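Local coordinates for protein kojibiose phosphorylase (Gut metagenome, PDB 6W0P) that belongs to glycoside hydrolase family 65, a carbohydrate-active enzyme built from an N-terminal domain, a central catalytic domain and a C-terminal domain, at residues Pro694-Gln704 against Val716-Ile724. Residues are numbered along the deposited sequence; the frame is centred on the assembly and turned at random.
Sequences PTSNKNWNYYQ and VKVDKDNVI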
loop_
_atom_site.group_PDB
_atom_site.type_symbol
_atom_site.label_atom_id
_atom_site.label_comp_id
_atom_site.label_asym_id
_atom_site.label_seq_id
_atom_site.Cartn_x
_atom_site.Cartn_y
_atom_site.Cartn_z
ATOM N N PRO A 694 -34.600 -32.310 0.348
ATOM C CA PRO A 694 -35.243 -31.226 1.085
ATOM C C PRO A 694 -35.261 -31.431 2.610
ATOM O O PRO A 694 -35.642 -32.491 3.084
ATOM C CB PRO A 694 -36.650 -31.164 0.471
ATOM C CG PRO A 694 -36.489 -31.806 -0.884
ATOM C CD PRO A 694 -35.496 -32.924 -0.635
ATOM N N THR A 695 -34.806 -30.404 3.331
ATOM C CA THR A 695 -34.790 -30.340 4.813
ATOM C C THR A 695 -35.593 -29.108 5.244
ATOM O O THR A 695 -35.961 -28.300 4.379
ATOM C CB THR A 695 -33.349 -30.349 5.334
ATOM O OG1 THR A 695 -32.606 -29.338 4.645
ATOM C CG2 THR A 695 -32.674 -31.693 5.156
ATOM N N SER A 696 -35.853 -28.976 6.536
ATOM C CA SER A 696 -36.839 -28.022 7.098
ATOM C C SER A 696 -36.114 -26.757 7.554
ATOM O O SER A 696 -35.004 -26.872 8.124
ATOM C CB SER A 696 -37.590 -28.647 8.259
ATOM O OG SER A 696 -38.349 -29.768 7.836
ATOM N N ASN A 697 -36.740 -25.604 7.331
ATOM C CA ASN A 697 -36.453 -24.357 8.086
ATOM C C ASN A 697 -37.407 -24.345 9.283
ATOM O O ASN A 697 -38.621 -24.357 9.038
ATOM C CB ASN A 697 -36.607 -23.130 7.199
ATOM C CG ASN A 697 -36.246 -21.836 7.899
ATOM O OD1 ASN A 697 -36.483 -21.698 9.089
ATOM N ND2 ASN A 697 -35.688 -20.882 7.166
ATOM N N LYS A 698 -36.884 -24.338 10.508
ATOM C CA LYS A 698 -37.672 -24.517 11.767
ATOM C C LYS A 698 -38.786 -23.467 11.831
ATOM O O LYS A 698 -39.852 -23.792 12.309
ATOM C CB LYS A 698 -36.764 -24.494 13.016
ATOM C CG LYS A 698 -36.580 -23.153 13.721
ATOM C CD LYS A 698 -35.156 -22.870 14.186
ATOM C CE LYS A 698 -34.983 -21.476 14.771
ATOM N NZ LYS A 698 -33.571 -21.019 14.704
ATOM N N ASN A 699 -38.540 -22.283 11.277
ATOM C CA ASN A 699 -39.449 -21.109 11.291
ATOM C C ASN A 699 -40.550 -21.205 10.229
ATOM O O ASN A 699 -41.436 -20.328 10.246
ATOM C CB ASN A 699 -38.651 -19.824 11.059
ATOM C CG ASN A 699 -37.591 -19.624 12.122
ATOM O OD1 ASN A 699 -37.873 -19.745 13.313
ATOM N ND2 ASN A 699 -36.372 -19.340 11.704
ATOM N N TRP A 700 -40.494 -22.145 9.286
ATOM C CA TRP A 700 -41.471 -22.180 8.160
ATOM C C TRP A 700 -42.307 -23.469 8.210
ATOM O O TRP A 700 -41.714 -24.565 8.250
ATOM C CB TRP A 700 -40.788 -22.064 6.791
ATOM C CG TRP A 700 -39.861 -20.905 6.587
ATOM C CD1 TRP A 700 -39.874 -19.710 7.236
ATOM C CD2 TRP A 700 -38.803 -20.818 5.613
ATOM N NE1 TRP A 700 -38.868 -18.913 6.771
ATOM C CE2 TRP A 700 -38.198 -19.556 5.771
ATOM C CE3 TRP A 700 -38.303 -21.681 4.637
ATOM C CZ2 TRP A 700 -37.130 -19.127 4.981
ATOM C CZ3 TRP A 700 -37.238 -21.269 3.869
ATOM C CH2 TRP A 700 -36.646 -20.010 4.048
ATOM N N ASN A 701 -43.625 -23.331 8.071
ATOM C CA ASN A 701 -44.588 -24.455 7.888
ATOM C C ASN A 701 -44.284 -25.146 6.561
ATOM O O ASN A 701 -44.128 -26.346 6.555
ATOM C CB ASN A 701 -46.039 -23.971 7.909
ATOM C CG ASN A 701 -46.395 -23.342 9.237
ATOM O OD1 ASN A 701 -45.928 -23.825 10.276
ATOM N ND2 ASN A 701 -47.185 -22.268 9.207
ATOM N N TYR A 702 -44.128 -24.385 5.488
ATOM C CA TYR A 702 -43.676 -24.903 4.184
ATOM C C TYR A 702 -42.905 -23.811 3.460
ATOM O O TYR A 702 -43.017 -22.629 3.823
ATOM C CB TYR A 702 -44.860 -25.468 3.394
ATOM C CG TYR A 702 -45.867 -24.508 2.801
ATOM C CD1 TYR A 702 -45.562 -23.745 1.677
ATOM C CD2 TYR A 702 -47.168 -24.424 3.304
ATOM C CE1 TYR A 702 -46.494 -22.882 1.113
ATOM C CE2 TYR A 702 -48.117 -23.584 2.738
ATOM C CZ TYR A 702 -47.775 -22.815 1.640
ATOM O OH TYR A 702 -48.697 -22.000 1.053
ATOM N N TYR A 703 -42.113 -24.212 2.474
ATOM C CA TYR A 703 -41.559 -23.310 1.443
ATOM C C TYR A 703 -41.749 -23.985 0.090
ATOM O O TYR A 703 -41.875 -25.243 0.016
ATOM C CB TYR A 703 -40.090 -22.976 1.709
ATOM C CG TYR A 703 -39.173 -24.168 1.757
ATOM C CD1 TYR A 703 -38.957 -24.868 2.929
ATOM C CD2 TYR A 703 -38.500 -24.589 0.623
ATOM C CE1 TYR A 703 -38.122 -25.975 2.963
ATOM C CE2 TYR A 703 -37.640 -25.676 0.643
ATOM C CZ TYR A 703 -37.454 -26.375 1.818
ATOM O OH TYR A 703 -36.616 -27.448 1.829
ATOM N N GLN A 704 -41.732 -23.171 -0.960
ATOM C CA GLN A 704 -41.892 -23.653 -2.348
ATOM C C GLN A 704 -40.991 -22.805 -3.226
ATOM O O GLN A 704 -41.047 -21.567 -3.072
ATOM C CB GLN A 704 -43.361 -23.583 -2.769
ATOM C CG GLN A 704 -43.645 -24.054 -4.192
ATOM C CD GLN A 704 -45.124 -23.968 -4.482
ATOM O OE1 GLN A 704 -45.914 -24.806 -4.056
ATOM N NE2 GLN A 704 -45.517 -22.935 -5.194
ATOM N N VAL A 716 -41.378 -27.244 -6.584
ATOM C CA VAL A 716 -40.977 -28.080 -5.438
ATOM C C VAL A 716 -41.553 -27.417 -4.203
ATOM O O VAL A 716 -41.078 -26.342 -3.863
ATOM C CB VAL A 716 -39.451 -28.235 -5.337
ATOM C CG1 VAL A 716 -39.085 -29.102 -4.150
ATOM C CG2 VAL A 716 -38.831 -28.777 -6.618
ATOM N N LYS A 717 -42.530 -28.075 -3.573
ATOM C CA LYS A 717 -43.133 -27.679 -2.282
ATOM C C LYS A 717 -42.663 -28.653 -1.198
ATOM O O LYS A 717 -42.843 -29.861 -1.383
ATOM C CB LYS A 717 -44.665 -27.670 -2.385
ATOM C CG LYS A 717 -45.370 -27.172 -1.131
ATOM C CD LYS A 717 -46.858 -27.067 -1.289
ATOM C CE LYS A 717 -47.522 -26.802 0.046
ATOM N NZ LYS A 717 -48.944 -26.411 -0.099
ATOM N N VAL A 718 -42.130 -28.123 -0.100
ATOM C CA VAL A 718 -41.622 -28.904 1.064
ATOM C C VAL A 718 -42.396 -28.483 2.320
ATOM O O VAL A 718 -42.326 -27.304 2.670
ATOM C CB VAL A 718 -40.111 -28.700 1.226
ATOM C CG1 VAL A 718 -39.533 -29.596 2.312
ATOM C CG2 VAL A 718 -39.398 -28.909 -0.096
ATOM N N ASP A 719 -43.150 -29.405 2.926
ATOM C CA ASP A 719 -43.804 -29.206 4.258
ATOM C C ASP A 719 -43.214 -30.224 5.237
ATOM O O ASP A 719 -42.156 -30.805 4.909
ATOM C CB ASP A 719 -45.338 -29.218 4.189
ATOM C CG ASP A 719 -45.990 -30.539 3.809
ATOM O OD1 ASP A 719 -45.398 -31.593 4.056
ATOM O OD2 ASP A 719 -47.093 -30.498 3.255
ATOM N N LYS A 720 -43.838 -30.409 6.404
ATOM C CA LYS A 720 -43.288 -31.287 7.474
ATOM C C LYS A 720 -43.335 -32.760 7.007
ATOM O O LYS A 720 -42.368 -33.493 7.295
ATOM C CB LYS A 720 -44.019 -31.036 8.803
ATOM C CG LYS A 720 -45.422 -31.634 8.918
ATOM C CD LYS A 720 -46.285 -31.123 10.087
ATOM C CE LYS A 720 -46.140 -31.951 11.352
ATOM N NZ LYS A 720 -46.966 -31.412 12.460
ATOM N N ASP A 721 -44.389 -33.157 6.277
ATOM C CA ASP A 721 -44.740 -34.575 5.980
ATOM C C ASP A 721 -44.361 -34.968 4.549
ATOM O O ASP A 721 -44.123 -36.145 4.347
ATOM C CB ASP A 721 -46.242 -34.819 6.145
ATOM C CG ASP A 721 -46.791 -34.370 7.492
ATOM O OD1 ASP A 721 -46.073 -34.560 8.510
ATOM O OD2 ASP A 721 -47.919 -33.814 7.513
ATOM N N ASN A 722 -44.329 -34.027 3.593
ATOM C CA ASN A 722 -44.250 -34.349 2.144
ATOM C C ASN A 722 -43.332 -33.377 1.380
ATOM O O ASN A 722 -43.187 -32.211 1.766
ATOM C CB ASN A 722 -45.645 -34.397 1.513
ATOM C CG ASN A 722 -46.411 -35.641 1.919
ATOM O OD1 ASN A 722 -47.379 -35.553 2.662
ATOM N ND2 ASN A 722 -45.963 -36.804 1.478
ATOM N N VAL A 723 -42.709 -33.917 0.345
ATOM C CA VAL A 723 -42.133 -33.199 -0.805
ATOM C C VAL A 723 -43.071 -33.459 -1.972
ATOM O O VAL A 723 -43.277 -34.611 -2.280
ATOM C CB VAL A 723 -40.706 -33.678 -1.096
ATOM C CG1 VAL A 723 -40.106 -32.934 -2.270
ATOM C CG2 VAL A 723 -39.836 -33.540 0.136
ATOM N N ILE A 724 -43.625 -32.402 -2.554
ATOM C CA ILE A 724 -44.488 -32.457 -3.759
ATOM C C ILE A 724 -43.724 -31.709 -4.851
ATOM O O ILE A 724 -43.337 -30.529 -4.622
ATOM C CB ILE A 724 -45.886 -31.863 -3.443
ATOM C CG1 ILE A 724 -46.556 -32.625 -2.298
ATOM C CG2 ILE A 724 -46.795 -31.796 -4.669
ATOM C CD1 ILE A 724 -47.591 -31.798 -1.548
#
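Y703 and V718 form a hydrogen-bonded pair of an antiparallel hairpin, strands 702-709 and 712-718, in the family 65 C-terminal domain. Two backbone bonds tie them: Y703 N gives to V718 O at 3.1 Å, and V718 N returns a nearly straight bond to Y703 O at 2.9 Å. The hairpin is a worked example of how the two faces of one ribbon can be finished differently. On the buried face, the Y703 ring lies beside V718, whose CB sits over one ring face, offset toward the rim, in a CH-pi contact 3.9 Å from the Y703 ring centroid. At the ring's edge, Y703 OH donates to T695 O at 2.8 Å, in the carbonyl plane, which fixes the ring against the loop preceding its own strand. That loop also brings P694 onto the valines: P694 CB meets V718 CG2 at 3.6 Å, while P694 CG reaches V723 CG2 on the next strand. The hairpin belongs to a meander, 702-709, 712-718 and 722-726, within an antiparallel sheet that strand 303-305 continues beside 702-709. At the second turn D719 OD1 accepts from D721 N, an Asx turn, and also from N722 N, and the two bonds hold the chain reversal. The other face carries K717, extended with CG anti to the backbone N (chi1 -176°), so that it crosses Y702 and lays CE over the ring centre; K717 NZ stands 4.2 Å from the Y702 ring centroid, a cation-pi contact. Beside it, the aliphatic part of K717 passes the Q704 amide, with Q704 OE1 3.5 Å from K717 CB.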